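Local atomic coordinates of geranyltranstransferase (Campylobacter jejuni, PDB entry 3NPK), a protein that probably catalyses the condensation of geranyl diphosphate with isopentenyl diphosphate to give farnesyl diphosphate and pyrophosphate. Residues 77-82 and 109-114. Numbering follows the deposited sequence.
Sequences LIHDDL and VGDALN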
# COMPACT_ATOMS: atom_id res chain seq x y z
N LEU A 77 -9.10 8.29 -2.73
CA LEU A 77 -10.16 8.96 -3.48
C LEU A 77 -10.50 8.18 -4.75
O LEU A 77 -11.67 8.03 -5.09
CB LEU A 77 -9.77 10.38 -3.85
CG LEU A 77 -9.44 11.31 -2.68
CD1 LEU A 77 -9.17 12.71 -3.18
CD2 LEU A 77 -10.55 11.32 -1.62
N ILE A 78 -9.47 7.71 -5.44
CA ILE A 78 -9.65 6.97 -6.68
C ILE A 78 -10.44 5.68 -6.41
O ILE A 78 -11.41 5.37 -7.12
CB ILE A 78 -8.29 6.65 -7.35
CG1 ILE A 78 -7.63 7.94 -7.85
CG2 ILE A 78 -8.45 5.64 -8.49
CD1 ILE A 78 -6.13 7.80 -8.20
N HIS A 79 -10.05 4.94 -5.36
CA HIS A 79 -10.83 3.74 -5.03
C HIS A 79 -12.24 4.06 -4.54
O HIS A 79 -13.19 3.38 -4.94
CB HIS A 79 -10.08 2.82 -4.06
CG HIS A 79 -8.99 2.03 -4.72
ND1 HIS A 79 -8.32 1.00 -4.09
CD2 HIS A 79 -8.47 2.09 -5.98
CE1 HIS A 79 -7.43 0.48 -4.92
NE2 HIS A 79 -7.50 1.13 -6.07
N ASP A 80 -12.38 5.08 -3.70
CA ASP A 80 -13.70 5.42 -3.17
C ASP A 80 -14.66 5.85 -4.29
O ASP A 80 -15.87 5.63 -4.18
CB ASP A 80 -13.60 6.53 -2.15
CG ASP A 80 -12.89 6.11 -0.87
OD1 ASP A 80 -12.48 4.92 -0.74
OD2 ASP A 80 -12.71 6.98 -0.00
N ASP A 81 -14.12 6.42 -5.36
CA ASP A 81 -14.94 6.90 -6.48
C ASP A 81 -15.42 5.77 -7.40
O ASP A 81 -16.29 6.00 -8.25
CB ASP A 81 -14.17 7.95 -7.30
CG ASP A 81 -14.10 9.30 -6.60
OD1 ASP A 81 -14.88 9.52 -5.65
OD2 ASP A 81 -13.25 10.14 -7.00
N LEU A 82 -14.87 4.57 -7.24
CA LEU A 82 -15.20 3.44 -8.12
C LEU A 82 -16.69 3.13 -8.12
O LEU A 82 -17.39 3.38 -7.14
CB LEU A 82 -14.45 2.18 -7.71
CG LEU A 82 -12.96 2.14 -8.06
CD1 LEU A 82 -12.30 0.96 -7.35
CD2 LEU A 82 -12.75 2.05 -9.57
N VAL A 109 -4.11 2.05 -10.64
CA VAL A 109 -3.47 3.31 -10.28
C VAL A 109 -3.57 3.51 -8.76
O VAL A 109 -2.58 3.89 -8.12
CB VAL A 109 -4.06 4.53 -11.03
CG1 VAL A 109 -3.64 5.83 -10.32
CG2 VAL A 109 -3.61 4.55 -12.50
N GLY A 110 -4.74 3.26 -8.17
CA GLY A 110 -4.85 3.37 -6.72
C GLY A 110 -3.89 2.41 -6.02
O GLY A 110 -3.22 2.79 -5.06
N ASP A 111 -3.82 1.17 -6.50
CA ASP A 111 -2.91 0.18 -5.91
C ASP A 111 -1.47 0.68 -5.99
O ASP A 111 -0.72 0.60 -5.01
CB ASP A 111 -3.01 -1.17 -6.63
CG ASP A 111 -4.32 -1.89 -6.34
OD1 ASP A 111 -5.07 -1.47 -5.44
OD2 ASP A 111 -4.62 -2.88 -7.03
N ALA A 112 -1.09 1.20 -7.16
CA ALA A 112 0.25 1.76 -7.35
C ALA A 112 0.55 2.88 -6.37
O ALA A 112 1.65 2.93 -5.81
CB ALA A 112 0.43 2.24 -8.79
N LEU A 113 -0.39 3.79 -6.17
CA LEU A 113 -0.14 4.95 -5.31
C LEU A 113 -0.04 4.54 -3.83
O LEU A 113 0.73 5.13 -3.08
CB LEU A 113 -1.19 6.05 -5.51
CG LEU A 113 -1.11 6.78 -6.86
CD1 LEU A 113 -2.25 7.81 -6.99
CD2 LEU A 113 0.27 7.44 -7.08
N ASN A 114 -0.84 3.56 -3.42
CA ASN A 114 -0.78 3.01 -2.06
C ASN A 114 0.65 2.52 -1.82
O ASN A 114 1.34 2.95 -0.89
CB ASN A 114 -1.81 1.88 -1.97
CG ASN A 114 -1.98 1.30 -0.57
OD1 ASN A 114 -1.27 1.66 0.38
ND2 ASN A 114 -2.96 0.40 -0.43
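His79 and Ile78, neighbours on helix 59-80, straddle Gly110 of helix 103-122, and the two helices come close where that residue has no side chain: the CA atoms of Ile78 and Gly110 are 6.0 Å apart. The imidazole fills the place a side chain would take, its NE2 lying 3.5 Å from Gly110 CA, an oblique approach. At the edge of the same ring, near its plane, Asp111 OD1 sits 3.1 Å from His79 CE1, a short polar C-H···O approach. The carboxylate stands nearly perpendicular to the imidazole, the planes 82° apart. The rest of the contact is apolar. The ethyl arm of Ile78, with CG1 anti to the carbonyl carbon (chi1 -68°), reaches across so that its tip CD1 meets Val109 CG1 at 3.8 Å and Leu113 CD1 at 4.1 Å, crossing both side chains at about a right angle.

In the all-helical prenyl synthase fold, helix 59-80 leads into the first aspartate-rich motif, here DDxxxxD, which begins at Asp80 and, in relatives, binds diphosphate through magnesium ions; Ile78 and His79, just ahead of that motif, pack against helix 103-122. The side chain of Ile78 lies about 10 Å from a bound pyrophosphate.

Further out, both nitrogens of His79 are engaged: NE2 hydrogen-bonds Ile107 O, one turn before Asp111, while ND1 bonds Asp111 OD2 of the second subunit. Since the reciprocal bond joins Asp111 to His79 of that subunit, the buried carboxylate touches one imidazole through OD1 and bonds another through OD2, tying this helix pair into the dimer interface. Tyr75 meets the His79 ring edge-to-face, and Met34 of helix 27-37 packs against Ile78.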